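Local coordinates for 5-carboxymethyl-2-hydroxymuconate semialdehyde dehydrogenase (Thermus thermophilus, PDB 2D4E), which probably catalyses the NAD-dependent oxidation of 5-carboxymethyl-2-hydroxymuconate semialdehyde to the corresponding carboxylic acid, as a member of the aldehyde dehydrogenase family, at residues E16-R19 with R20-E24; R90-L93 with R94-E97; A215-P218 with P219-N223; R288-D291 with A292-Q296; G345-H349 with P350-Q354. All coordinates share one frame; numbering follows the deposited sequence.

Contact 1 of 5, residues E16-R19 with R20-E24; sequences EEVR and RRLKE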
loop_
_atom_site.group_PDB
_atom_site.type_symbol
_atom_site.label_atom_id
_atom_site.label_comp_id
_atom_site.label_asym_id
_atom_site.label_seq_id
_atom_site.Cartn_x
_atom_site.Cartn_y
_atom_site.Cartn_z
ATOM N N GLU C 16 19.182 -46.032 6.128
ATOM C CA GLU C 16 20.402 -46.735 5.749
ATOM C C GLU C 16 20.701 -46.582 4.259
ATOM O O GLU C 16 21.861 -46.547 3.856
ATOM C CB GLU C 16 20.289 -48.212 6.135
ATOM C CG GLU C 16 19.923 -48.406 7.601
ATOM C CD GLU C 16 19.947 -49.858 8.045
ATOM O OE1 GLU C 16 19.283 -50.697 7.393
ATOM O OE2 GLU C 16 20.628 -50.156 9.054
ATOM N N GLU C 17 19.657 -46.479 3.445
ATOM C CA GLU C 17 19.830 -46.302 2.005
ATOM C C GLU C 17 20.481 -44.952 1.718
ATOM O O GLU C 17 21.431 -44.861 0.940
ATOM C CB GLU C 17 18.478 -46.373 1.287
ATOM C CG GLU C 17 17.938 -47.783 1.085
ATOM C CD GLU C 17 16.518 -47.797 0.529
ATOM O OE1 GLU C 17 16.204 -46.951 -0.341
ATOM O OE2 GLU C 17 15.721 -48.662 0.954
ATOM N N VAL C 18 19.954 -43.905 2.350
ATOM C CA VAL C 18 20.477 -42.554 2.178
ATOM C C VAL C 18 21.937 -42.509 2.609
ATOM O O VAL C 18 22.793 -41.996 1.886
ATOM C CB VAL C 18 19.674 -41.529 3.019
ATOM C CG1 VAL C 18 20.338 -40.165 2.966
ATOM C CG2 VAL C 18 18.243 -41.442 2.501
ATOM N N ARG C 19 22.217 -43.060 3.783
ATOM C CA ARG C 19 23.579 -43.073 4.300
ATOM C C ARG C 19 24.529 -43.703 3.290
ATOM O O ARG C 19 25.639 -43.216 3.067
ATOM C CB ARG C 19 23.641 -43.847 5.623
ATOM C CG ARG C 19 25.014 -43.823 6.286
ATOM C CD ARG C 19 25.066 -44.697 7.532
ATOM N NE ARG C 19 24.328 -44.146 8.668
ATOM C CZ ARG C 19 24.729 -43.098 9.385
ATOM N NH1 ARG C 19 25.863 -42.476 9.087
ATOM N NH2 ARG C 19 24.003 -42.686 10.415
ATOM N N ARG C 20 24.077 -44.786 2.671
ATOM C CA ARG C 20 24.883 -45.503 1.696
ATOM C C ARG C 20 25.117 -44.719 0.403
ATOM O O ARG C 20 26.213 -44.749 -0.150
ATOM C CB ARG C 20 24.234 -46.859 1.402
ATOM C CG ARG C 20 24.986 -47.724 0.414
ATOM C CD ARG C 20 24.613 -49.198 0.574
ATOM N NE ARG C 20 23.171 -49.411 0.716
ATOM C CZ ARG C 20 22.584 -49.846 1.829
ATOM N NH1 ARG C 20 23.314 -50.118 2.907
ATOM N NH2 ARG C 20 21.266 -50.018 1.868
ATOM N N ARG C 21 24.101 -44.007 -0.079
ATOM C CA ARG C 21 24.274 -43.236 -1.306
ATOM C C ARG C 21 25.233 -42.060 -1.101
ATOM O O ARG C 21 25.932 -41.652 -2.030
ATOM C CB ARG C 21 22.921 -42.734 -1.830
ATOM C CG ARG C 21 22.052 -43.830 -2.454
ATOM C CD ARG C 21 20.972 -43.248 -3.369
ATOM N NE ARG C 21 19.893 -42.595 -2.633
ATOM C CZ ARG C 21 18.885 -43.240 -2.053
ATOM N NH1 ARG C 21 18.812 -44.565 -2.126
ATOM N NH2 ARG C 21 17.952 -42.561 -1.396
ATOM N N LEU C 22 25.276 -41.523 0.117
ATOM C CA LEU C 22 26.163 -40.405 0.419
ATOM C C LEU C 22 27.623 -40.829 0.343
ATOM O O LEU C 22 28.482 -40.063 -0.094
ATOM C CB LEU C 22 25.884 -39.848 1.815
ATOM C CG LEU C 22 24.591 -39.067 2.037
ATOM C CD1 LEU C 22 24.601 -38.493 3.440
ATOM C CD2 LEU C 22 24.468 -37.954 1.005
ATOM N N LYS C 23 27.904 -42.049 0.778
ATOM C CA LYS C 23 29.269 -42.550 0.760
ATOM C C LYS C 23 29.671 -42.989 -0.642
ATOM O O LYS C 23 30.842 -42.947 -1.010
ATOM C CB LYS C 23 29.401 -43.715 1.743
ATOM C CG LYS C 23 30.800 -44.296 1.845
ATOM C CD LYS C 23 30.945 -45.158 3.092
ATOM C CE LYS C 23 30.986 -44.301 4.354
ATOM N NZ LYS C 23 32.174 -43.390 4.359
ATOM N N GLU C 24 28.685 -43.396 -1.426
ATOM C CA GLU C 24 28.922 -43.859 -2.783
ATOM C C GLU C 24 29.026 -42.745 -3.824
ATOM O O GLU C 24 29.865 -42.803 -4.725
ATOM C CB GLU C 24 27.802 -44.818 -3.201
ATOM C CG GLU C 24 27.780 -45.121 -4.696
ATOM C CD GLU C 24 26.454 -45.705 -5.166
ATOM O OE1 GLU C 24 25.400 -45.072 -4.920
ATOM O OE2 GLU C 24 26.468 -46.788 -5.792
#
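The R20 guanidinium carries the carbonyl oxygen of E16 over one face, with R20 CZ 3.9 Å from E16 O, while the R21 guanidinium has E17 O over one face and E17 OE1 at its edge, in plane. R21 and E17 run side by side in the same direction, their charged planes 66° apart, and E17 OE1 lies 4.0 Å from R21 NH1, a long salt bridge one helical turn apart. The bend of R21 at chi3 (-73°) turns its tip back toward E17, and E17 CB lies 3.9 Å from R21 NH1. Backbone bonds of the same spacing underlie this: R21 N donates to E17 O over 3.0 Å and L22 N to V18 O over 3.1 Å, whereas K23 N to R19 O is weak at 3.4 Å. On helix 12-24, R20 and R21 are exposed, while V18 and L22 are buried against V108 and M109 of helix 103-114, and R19 forms a salt bridge with D48 on strand 43-48.

Contact 2 of 5, residues R90-L93 with R94-E97; sequences RYLL and RIAE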
loop_
_atom_site.group_PDB
_atom_site.type_symbol
_atom_site.label_atom_id
_atom_site.label_comp_id
_atom_site.label_asym_id
_atom_site.label_seq_id
_atom_site.Cartn_x
_atom_site.Cartn_y
_atom_site.Cartn_z
ATOM N N ARG C 90 4.233 -21.980 -11.935
ATOM C CA ARG C 90 4.062 -23.414 -12.148
ATOM C C ARG C 90 5.318 -24.160 -11.711
ATOM O O ARG C 90 5.232 -25.195 -11.052
ATOM C CB ARG C 90 3.768 -23.719 -13.621
ATOM C CG ARG C 90 3.467 -25.196 -13.890
ATOM C CD ARG C 90 3.381 -25.489 -15.384
ATOM N NE ARG C 90 4.656 -25.279 -16.067
ATOM C CZ ARG C 90 5.741 -26.025 -15.879
ATOM N NH1 ARG C 90 5.716 -27.040 -15.022
ATOM N NH2 ARG C 90 6.849 -25.764 -16.560
ATOM N N TYR C 91 6.480 -23.637 -12.079
ATOM C CA TYR C 91 7.739 -24.261 -11.696
ATOM C C TYR C 91 7.924 -24.309 -10.177
ATOM O O TYR C 91 8.276 -25.349 -9.637
ATOM C CB TYR C 91 8.919 -23.518 -12.311
ATOM C CG TYR C 91 9.219 -23.879 -13.741
ATOM C CD1 TYR C 91 9.128 -22.926 -14.746
ATOM C CD2 TYR C 91 9.658 -25.158 -14.079
ATOM C CE1 TYR C 91 9.471 -23.225 -16.054
ATOM C CE2 TYR C 91 10.008 -25.474 -15.394
ATOM C CZ TYR C 91 9.912 -24.498 -16.373
ATOM O OH TYR C 91 10.264 -24.783 -17.670
ATOM N N LEU C 92 7.698 -23.190 -9.489
ATOM C CA LEU C 92 7.859 -23.173 -8.036
ATOM C C LEU C 92 6.947 -24.208 -7.380
ATOM O O LEU C 92 7.358 -24.906 -6.459
ATOM C CB LEU C 92 7.560 -21.785 -7.451
ATOM C CG LEU C 92 8.461 -20.609 -7.847
ATOM C CD1 LEU C 92 8.246 -19.474 -6.862
ATOM C CD2 LEU C 92 9.913 -21.017 -7.821
ATOM N N LEU C 93 5.712 -24.302 -7.857
ATOM C CA LEU C 93 4.767 -25.273 -7.316
ATOM C C LEU C 93 5.228 -26.707 -7.588
ATOM O O LEU C 93 4.975 -27.615 -6.790
ATOM C CB LEU C 93 3.377 -25.049 -7.912
ATOM C CG LEU C 93 2.691 -23.759 -7.459
ATOM C CD1 LEU C 93 1.331 -23.648 -8.135
ATOM C CD2 LEU C 93 2.544 -23.763 -5.936
ATOM N N ARG C 94 5.902 -26.906 -8.718
ATOM C CA ARG C 94 6.408 -28.225 -9.079
ATOM C C ARG C 94 7.570 -28.584 -8.153
ATOM O O ARG C 94 7.701 -29.725 -7.704
ATOM C CB ARG C 94 6.881 -28.225 -10.535
ATOM C CG ARG C 94 7.473 -29.545 -11.010
ATOM C CD ARG C 94 6.511 -30.708 -10.803
ATOM N NE ARG C 94 7.043 -31.937 -11.391
ATOM C CZ ARG C 94 6.674 -33.164 -11.033
ATOM N NH1 ARG C 94 5.764 -33.341 -10.078
ATOM N NH2 ARG C 94 7.224 -34.216 -11.629
ATOM N N ILE C 95 8.414 -27.593 -7.883
ATOM C CA ILE C 95 9.555 -27.771 -7.002
ATOM C C ILE C 95 9.057 -28.119 -5.599
ATOM O O ILE C 95 9.581 -29.025 -4.961
ATOM C CB ILE C 95 10.419 -26.480 -6.954
ATOM C CG1 ILE C 95 11.137 -26.293 -8.293
ATOM C CG2 ILE C 95 11.438 -26.560 -5.822
ATOM C CD1 ILE C 95 11.898 -24.987 -8.408
ATOM N N ALA C 96 8.035 -27.403 -5.132
ATOM C CA ALA C 96 7.464 -27.648 -3.811
ATOM C C ALA C 96 6.903 -29.065 -3.766
ATOM O O ALA C 96 7.045 -29.779 -2.769
ATOM C CB ALA C 96 6.362 -26.644 -3.522
ATOM N N GLU C 97 6.261 -29.464 -4.860
ATOM C CA GLU C 97 5.681 -30.795 -4.958
ATOM C C GLU C 97 6.770 -31.864 -4.881
ATOM O O GLU C 97 6.628 -32.855 -4.163
ATOM C CB GLU C 97 4.901 -30.921 -6.272
ATOM C CG GLU C 97 4.283 -32.285 -6.517
ATOM C CD GLU C 97 3.381 -32.309 -7.747
ATOM O OE1 GLU C 97 3.847 -31.950 -8.853
ATOM O OE2 GLU C 97 2.202 -32.698 -7.602
#
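L92 and I95 meet at their branch ends, L92 CD2 lying 4.5 Å from I95 CD1, a loose apolar touch between neighbouring turns of helix 85-101. I95 is placed for this by its first torsion: CG1 stands opposite the carbonyl carbon (chi1 -70°) and leans back along the helix, coming 3.3 Å from Y91 O. That same oxygen accepts from I95 N at 2.9 Å, so the ethyl arm and the amide of one residue both close on one carbonyl. A96 N repeats the bond to L92 O at 2.9 Å. These i to i+4 bonds are those of an alpha-helix; its buried side, L92 and I95, packs on F132 of helix 118-136, with L92 also reaching L187 of helix 175-188. On the more exposed side, R94 bends at chi2 (55°) and swings its guanidinium forward to E97, whose chain stays extended beyond CG. R94 NH1 donates to E97 OE1 over 2.7 Å within a salt bridge; the oxygen lies close to the guanidinium plane, yet the nitrogen approaches from above the carboxylate plane, 51° out of it. R90 turns the other way, laying NH2 3.3 Å above one face of the Y91 ring, toward its rim, while the same nitrogen forms a salt bridge with E87.

Contact 3 of 5, residues A215-P218 with P219-N223; sequences ADLP and PGVFN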
loop_
_atom_site.group_PDB
_atom_site.type_symbol
_atom_site.label_atom_id
_atom_site.label_comp_id
_atom_site.label_asym_id
_atom_site.label_seq_id
_atom_site.Cartn_x
_atom_site.Cartn_y
_atom_site.Cartn_z
ATOM N N ALA C 215 12.360 -30.989 -11.773
ATOM C CA ALA C 215 11.252 -30.068 -12.009
ATOM C C ALA C 215 11.409 -29.491 -13.410
ATOM O O ALA C 215 10.544 -28.769 -13.897
ATOM C CB ALA C 215 11.258 -28.945 -10.971
ATOM N N ASP C 216 12.536 -29.817 -14.036
ATOM C CA ASP C 216 12.866 -29.388 -15.394
ATOM C C ASP C 216 13.065 -27.881 -15.596
ATOM O O ASP C 216 12.663 -27.327 -16.619
ATOM C CB ASP C 216 11.808 -29.921 -16.373
ATOM C CG ASP C 216 12.199 -29.718 -17.832
ATOM O OD1 ASP C 216 13.384 -29.927 -18.173
ATOM O OD2 ASP C 216 11.315 -29.362 -18.643
ATOM N N LEU C 217 13.686 -27.215 -14.626
ATOM C CA LEU C 217 13.950 -25.785 -14.771
ATOM C C LEU C 217 14.857 -25.631 -15.987
ATOM O O LEU C 217 15.669 -26.511 -16.270
ATOM C CB LEU C 217 14.683 -25.226 -13.550
ATOM C CG LEU C 217 13.941 -24.786 -12.286
ATOM C CD1 LEU C 217 14.962 -24.176 -11.319
ATOM C CD2 LEU C 217 12.860 -23.760 -12.624
ATOM N N PRO C 218 14.727 -24.523 -16.731
ATOM C CA PRO C 218 15.593 -24.351 -17.899
ATOM C C PRO C 218 17.063 -24.346 -17.477
ATOM O O PRO C 218 17.395 -23.939 -16.361
ATOM C CB PRO C 218 15.143 -23.012 -18.464
ATOM C CG PRO C 218 13.685 -23.009 -18.147
ATOM C CD PRO C 218 13.667 -23.501 -16.715
ATOM N N PRO C 219 17.960 -24.802 -18.367
ATOM C CA PRO C 219 19.398 -24.851 -18.083
ATOM C C PRO C 219 19.946 -23.472 -17.749
ATOM O O PRO C 219 19.644 -22.503 -18.437
ATOM C CB PRO C 219 20.000 -25.381 -19.386
ATOM C CG PRO C 219 18.864 -26.118 -20.033
ATOM C CD PRO C 219 17.686 -25.230 -19.748
ATOM N N GLY C 220 20.752 -23.390 -16.699
ATOM C CA GLY C 220 21.342 -22.120 -16.321
ATOM C C GLY C 220 20.554 -21.308 -15.309
ATOM O O GLY C 220 21.117 -20.439 -14.646
ATOM N N VAL C 221 19.260 -21.578 -15.183
ATOM C CA VAL C 221 18.439 -20.834 -14.240
ATOM C C VAL C 221 18.919 -21.052 -12.807
ATOM O O VAL C 221 18.998 -20.106 -12.028
ATOM C CB VAL C 221 16.956 -21.217 -14.378
ATOM C CG1 VAL C 221 16.131 -20.552 -13.281
ATOM C CG2 VAL C 221 16.451 -20.781 -15.754
ATOM N N PHE C 222 19.237 -22.298 -12.462
ATOM C CA PHE C 222 19.747 -22.603 -11.126
ATOM C C PHE C 222 21.078 -23.349 -11.208
ATOM O O PHE C 222 21.178 -24.406 -11.835
ATOM C CB PHE C 222 18.743 -23.431 -10.319
ATOM C CG PHE C 222 19.271 -23.872 -8.978
ATOM C CD1 PHE C 222 19.915 -25.099 -8.836
ATOM C CD2 PHE C 222 19.167 -23.037 -7.865
ATOM C CE1 PHE C 222 20.450 -25.491 -7.607
ATOM C CE2 PHE C 222 19.700 -23.417 -6.631
ATOM C CZ PHE C 222 20.343 -24.648 -6.502
ATOM N N ASN C 223 22.097 -22.790 -10.565
ATOM C CA ASN C 223 23.430 -23.383 -10.564
ATOM C C ASN C 223 23.939 -23.571 -9.151
ATOM O O ASN C 223 23.609 -22.799 -8.248
ATOM C CB ASN C 223 24.397 -22.488 -11.324
ATOM C CG ASN C 223 23.904 -22.168 -12.708
ATOM O OD1 ASN C 223 24.221 -22.869 -13.670
ATOM N ND2 ASN C 223 23.094 -21.121 -12.816
HETATM O O HOH W 1 18.777 -24.826 -14.046
#
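V221 fits its CG2 methyl against the pyrrolidine of P218, 3.7 Å from P218 CB, and lies still closer to the carbonyl of that residue, CG2 to P218 O being 3.4 Å. The methyl is aimed there because it stands opposite V221's own carbonyl carbon, while CG1 points to the other flank and meets L217 CD1 at 4.3 Å. L217 CD1 is the second bump: it reaches across the chain reversal into the angle between V221 CG1 and F222 CB, lying 4.0 Å from the latter. The rings of P218 and P219 adjoin, with P218 CB 3.6 Å from P219 CD. Inside the bend, V221 N donates to P218 O over 3.2 Å, nearly straight at the hydrogen (159°) but from above the carbonyl plane, and a water bridges the same oxygen to F222 N. G220, at phi 92°, takes a conformation in which a side chain would be jammed against the carbonyl oxygen of P219; its own oxygen accepts from N223 ND2 at 2.8 Å. P218 to V221 form a type II beta turn with proline and glycine at its central positions. It follows the Schellman motif at D216, which ends helix 203-214, and leads into strand 222-224, an outermost strand, within this chain, of a parallel sheet of the Rossmann type expected for NAD binding in aldehyde dehydrogenases.

Contact 4 of 5, residues R288-D291 with A292-Q296; sequences RALD and AVVFQ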
loop_
_atom_site.group_PDB
_atom_site.type_symbol
_atom_site.label_atom_id
_atom_site.label_comp_id
_atom_site.label_asym_id
_atom_site.label_seq_id
_atom_site.Cartn_x
_atom_site.Cartn_y
_atom_site.Cartn_z
ATOM N N ARG C 288 4.597 -20.461 30.990
ATOM C CA ARG C 288 4.790 -20.351 29.546
ATOM C C ARG C 288 6.169 -19.751 29.270
ATOM O O ARG C 288 6.875 -20.181 28.354
ATOM C CB ARG C 288 3.708 -19.458 28.922
ATOM C CG ARG C 288 3.803 -19.351 27.399
ATOM C CD ARG C 288 3.084 -18.115 26.851
ATOM N NE ARG C 288 1.672 -18.058 27.225
ATOM C CZ ARG C 288 0.824 -17.116 26.813
ATOM N NH1 ARG C 288 1.241 -16.151 25.998
ATOM N NH2 ARG C 288 -0.444 -17.143 27.209
ATOM N N ALA C 289 6.545 -18.751 30.065
ATOM C CA ALA C 289 7.842 -18.100 29.903
ATOM C C ALA C 289 8.962 -19.127 30.057
ATOM O O ALA C 289 9.928 -19.114 29.299
ATOM C CB ALA C 289 8.006 -16.978 30.928
ATOM N N LEU C 290 8.825 -20.020 31.036
ATOM C CA LEU C 290 9.825 -21.057 31.266
ATOM C C LEU C 290 9.918 -21.977 30.046
ATOM O O LEU C 290 11.008 -22.244 29.540
ATOM C CB LEU C 290 9.467 -21.878 32.513
ATOM C CG LEU C 290 10.397 -23.054 32.844
ATOM C CD1 LEU C 290 11.810 -22.538 33.069
ATOM C CD2 LEU C 290 9.892 -23.786 34.090
ATOM N N ASP C 291 8.776 -22.467 29.577
ATOM C CA ASP C 291 8.773 -23.343 28.413
ATOM C C ASP C 291 9.431 -22.652 27.231
ATOM O O ASP C 291 10.265 -23.237 26.548
ATOM C CB ASP C 291 7.347 -23.724 28.023
ATOM C CG ASP C 291 6.758 -24.785 28.922
ATOM O OD1 ASP C 291 5.536 -25.007 28.832
ATOM O OD2 ASP C 291 7.507 -25.403 29.705
ATOM N N ALA C 292 9.050 -21.400 27.002
ATOM C CA ALA C 292 9.573 -20.623 25.885
ATOM C C ALA C 292 11.077 -20.369 25.901
ATOM O O ALA C 292 11.756 -20.644 24.910
ATOM C CB ALA C 292 8.832 -19.300 25.791
ATOM N N VAL C 293 11.606 -19.842 27.006
ATOM C CA VAL C 293 13.040 -19.559 27.062
ATOM C C VAL C 293 13.878 -20.832 27.019
ATOM O O VAL C 293 14.955 -20.847 26.427
ATOM C CB VAL C 293 13.426 -18.712 28.312
ATOM C CG1 VAL C 293 12.565 -17.445 28.365
ATOM C CG2 VAL C 293 13.260 -19.526 29.587
ATOM N N VAL C 294 13.394 -21.911 27.625
ATOM C CA VAL C 294 14.169 -23.144 27.576
ATOM C C VAL C 294 14.244 -23.625 26.128
ATOM O O VAL C 294 15.314 -23.991 25.628
ATOM C CB VAL C 294 13.544 -24.250 28.450
ATOM C CG1 VAL C 294 14.273 -25.571 28.214
ATOM C CG2 VAL C 294 13.631 -23.853 29.919
ATOM N N PHE C 295 13.106 -23.611 25.447
ATOM C CA PHE C 295 13.060 -24.043 24.055
ATOM C C PHE C 295 13.832 -23.122 23.122
ATOM O O PHE C 295 14.576 -23.584 22.267
ATOM C CB PHE C 295 11.606 -24.135 23.574
ATOM C CG PHE C 295 11.466 -24.197 22.068
ATOM C CD1 PHE C 295 11.443 -23.031 21.307
ATOM C CD2 PHE C 295 11.382 -25.421 21.413
ATOM C CE1 PHE C 295 11.341 -23.086 19.919
ATOM C CE2 PHE C 295 11.280 -25.487 20.025
ATOM C CZ PHE C 295 11.260 -24.318 19.278
ATOM N N GLN C 296 13.652 -21.815 23.294
ATOM C CA GLN C 296 14.290 -20.832 22.422
ATOM C C GLN C 296 15.823 -20.810 22.433
ATOM O O GLN C 296 16.443 -20.273 21.514
ATOM C CB GLN C 296 13.737 -19.433 22.721
ATOM C CG GLN C 296 13.824 -18.479 21.537
ATOM C CD GLN C 296 13.171 -19.052 20.286
ATOM O OE1 GLN C 296 11.978 -19.346 20.277
ATOM N NE2 GLN C 296 13.957 -19.224 19.229
#
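A292 N donates to R288 O over 2.8 Å with an N-H...O angle of 165°, and V293 N to A289 O over 2.9 Å at 176°. V294 N to L290 O and F295 N to D291 O, both 3.1 Å, continue this alpha-helical ladder in helix 286-298. With V294 CG1 anti to the backbone N (chi1 172°), V294 CG2 stands opposite the carbonyl carbon and lies 3.1 Å from L290 O; the same methyl meets L290 CD1 at 3.9 Å, the two side chains running alongside. V293 straddles A289 O with both methyls, CG1 at 3.3 Å and CG2 at 3.4 Å. The helix joins strands 277-280 and 310-314 in a beta-alpha-beta unit; V293 faces strand 277-280, whereas L290 packs on helix 315-331. The charged ends form salt bridges: D291 with R328 of its own chain and with K512 and K515 of the second subunit, R288 with E447 of the third subunit. Three cationic partners probably stabilise the buried D291 carboxylate as an anion, tying this helix into the tetramer.

Contact 5 of 5, residues G345-H349 with P350-Q354; sequences GPLIH and PEHLQ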
loop_
_atom_site.group_PDB
_atom_site.type_symbol
_atom_site.label_atom_id
_atom_site.label_comp_id
_atom_site.label_asym_id
_atom_site.label_seq_id
_atom_site.Cartn_x
_atom_site.Cartn_y
_atom_site.Cartn_z
ATOM N N GLY C 345 21.150 -32.831 20.071
ATOM C CA GLY C 345 22.127 -33.653 19.383
ATOM C C GLY C 345 23.514 -33.042 19.442
ATOM O O GLY C 345 23.769 -32.157 20.258
ATOM N N PRO C 346 24.435 -33.497 18.581
ATOM C CA PRO C 346 25.808 -32.998 18.538
ATOM C C PRO C 346 25.967 -31.737 17.696
ATOM O O PRO C 346 25.148 -31.454 16.818
ATOM C CB PRO C 346 26.565 -34.164 17.939
ATOM C CG PRO C 346 25.591 -34.649 16.901
ATOM C CD PRO C 346 24.253 -34.607 17.625
ATOM N N LEU C 347 27.031 -30.989 17.973
ATOM C CA LEU C 347 27.319 -29.781 17.227
ATOM C C LEU C 347 27.885 -30.193 15.875
ATOM O O LEU C 347 28.355 -31.323 15.698
ATOM C CB LEU C 347 28.303 -28.894 17.996
ATOM C CG LEU C 347 27.783 -28.489 19.379
ATOM C CD1 LEU C 347 28.720 -27.481 20.013
ATOM C CD2 LEU C 347 26.380 -27.891 19.241
ATOM N N ILE C 348 27.831 -29.265 14.931
ATOM C CA ILE C 348 28.253 -29.493 13.558
ATOM C C ILE C 348 29.637 -30.068 13.264
ATOM O O ILE C 348 29.776 -30.953 12.417
ATOM C CB ILE C 348 28.104 -28.186 12.739
ATOM C CG1 ILE C 348 28.330 -28.464 11.252
ATOM C CG2 ILE C 348 29.073 -27.135 13.255
ATOM C CD1 ILE C 348 27.297 -29.411 10.648
ATOM N N HIS C 349 30.657 -29.588 13.962
ATOM C CA HIS C 349 32.014 -30.021 13.670
ATOM C C HIS C 349 32.877 -29.898 14.921
ATOM O O HIS C 349 32.603 -29.063 15.783
ATOM C CB HIS C 349 32.538 -29.110 12.545
ATOM C CG HIS C 349 33.820 -29.556 11.920
ATOM N ND1 HIS C 349 35.049 -29.358 12.514
ATOM C CD2 HIS C 349 34.067 -30.153 10.728
ATOM C CE1 HIS C 349 35.998 -29.812 11.713
ATOM N NE2 HIS C 349 35.429 -30.300 10.624
ATOM N N PRO C 350 33.916 -30.742 15.051
ATOM C CA PRO C 350 34.769 -30.644 16.241
ATOM C C PRO C 350 35.378 -29.256 16.409
ATOM O O PRO C 350 35.595 -28.798 17.525
ATOM C CB PRO C 350 35.826 -31.739 16.017
ATOM C CG PRO C 350 35.778 -32.011 14.535
ATOM C CD PRO C 350 34.307 -31.896 14.223
ATOM N N GLU C 351 35.650 -28.580 15.299
ATOM C CA GLU C 351 36.213 -27.240 15.372
ATOM C C GLU C 351 35.196 -26.291 15.996
ATOM O O GLU C 351 35.561 -25.365 16.717
ATOM C CB GLU C 351 36.603 -26.738 13.978
ATOM C CG GLU C 351 37.921 -27.303 13.473
ATOM C CD GLU C 351 38.200 -26.941 12.022
ATOM O OE1 GLU C 351 37.805 -25.832 11.597
ATOM O OE2 GLU C 351 38.826 -27.759 11.312
ATOM N N HIS C 352 33.916 -26.525 15.721
ATOM C CA HIS C 352 32.882 -25.673 16.277
ATOM C C HIS C 352 32.703 -25.971 17.767
ATOM O O HIS C 352 32.383 -25.077 18.554
ATOM C CB HIS C 352 31.561 -25.871 15.533
ATOM C CG HIS C 352 30.503 -24.890 15.937
ATOM N ND1 HIS C 352 30.689 -23.527 15.860
ATOM C CD2 HIS C 352 29.273 -25.072 16.470
ATOM C CE1 HIS C 352 29.620 -22.911 16.331
ATOM N NE2 HIS C 352 28.746 -23.827 16.708
ATOM N N LEU C 353 32.912 -27.229 18.151
ATOM C CA LEU C 353 32.796 -27.611 19.555
ATOM C C LEU C 353 33.940 -26.948 20.321
ATOM O O LEU C 353 33.752 -26.458 21.437
ATOM C CB LEU C 353 32.870 -29.136 19.720
ATOM C CG LEU C 353 32.771 -29.640 21.169
ATOM C CD1 LEU C 353 31.437 -29.204 21.780
ATOM C CD2 LEU C 353 32.906 -31.154 21.205
ATOM N N GLN C 354 35.127 -26.926 19.718
ATOM C CA GLN C 354 36.271 -26.294 20.367
ATOM C C GLN C 354 36.002 -24.795 20.535
ATOM O O GLN C 354 36.381 -24.204 21.549
ATOM C CB GLN C 354 37.562 -26.495 19.556
ATOM C CG GLN C 354 38.798 -25.899 20.252
ATOM C CD GLN C 354 40.096 -26.040 19.462
ATOM O OE1 GLN C 354 40.425 -27.117 18.961
ATOM N NE2 GLN C 354 40.851 -24.947 19.367
#
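H349 meets P350 and E351 all along its side chain. Its CB lies 3.7 Å from P350 CD, and CG is nearer, 3.3 Å from the same carbon. With CG opposite the backbone N (chi1 -169°), the ring swings over the start of the helix, where P350 CD makes a CH-pi contact with one face, 3.5 Å from the centroid; H349 CD2 is 3.9 Å from P350 CD, and NE2 slightly farther. At the edge, ND1 accepts from E351 N over 3.0 Å; the bond is nearly straight (166°) and lies in the ring plane. Farther out, CE1 comes 3.5 Å from E351 OE2, as the glutamate runs alongside the ring with its carboxylate plane turned 72° from it. This is an N-cap: ND1 satisfies a first-turn amide, while H349 O takes the amide of L353 and, weakly, that of H352. With an alanine here, E351 N would probably be left without its side-chain acceptor and a gap opened over P350 CD. Ahead of the cap, I348 CG2 crosses H352 CB at 3.6 Å, roughly at right angles, and L347 CD1 meets L353 CD1 at 3.7 Å likewise. H352 NE2 bonds to F411 O. The loop after helix 315-331 leads into helix 350-365; H349 stacks on W200, a sodium-site residue, and with P350 touches L47 of strand 43-48.

How the contacts relate
Contacts 2 and 3 are the one pair that touch: their centres are 13 Å apart, and Y91 CE2 lies 3.5 Å from D216 O while Y91 OH meets P218 CD at 3.8 Å, so helix 85-101 backs the end of helix 203-214 and the loop after it. The rest are separate. Contact 1 comes within about 10 Å of contact 5 (nearest atoms), and contact 4 within about 12 Å of it; contacts 3 and 4 lie on opposite sides of the chain's centre, their centres 43 Å apart. In contact 5 the H352 side chain is about 6 Å from bound NAD, against about 13 Å for F222 in contact 3. Contact 4 faces other subunits.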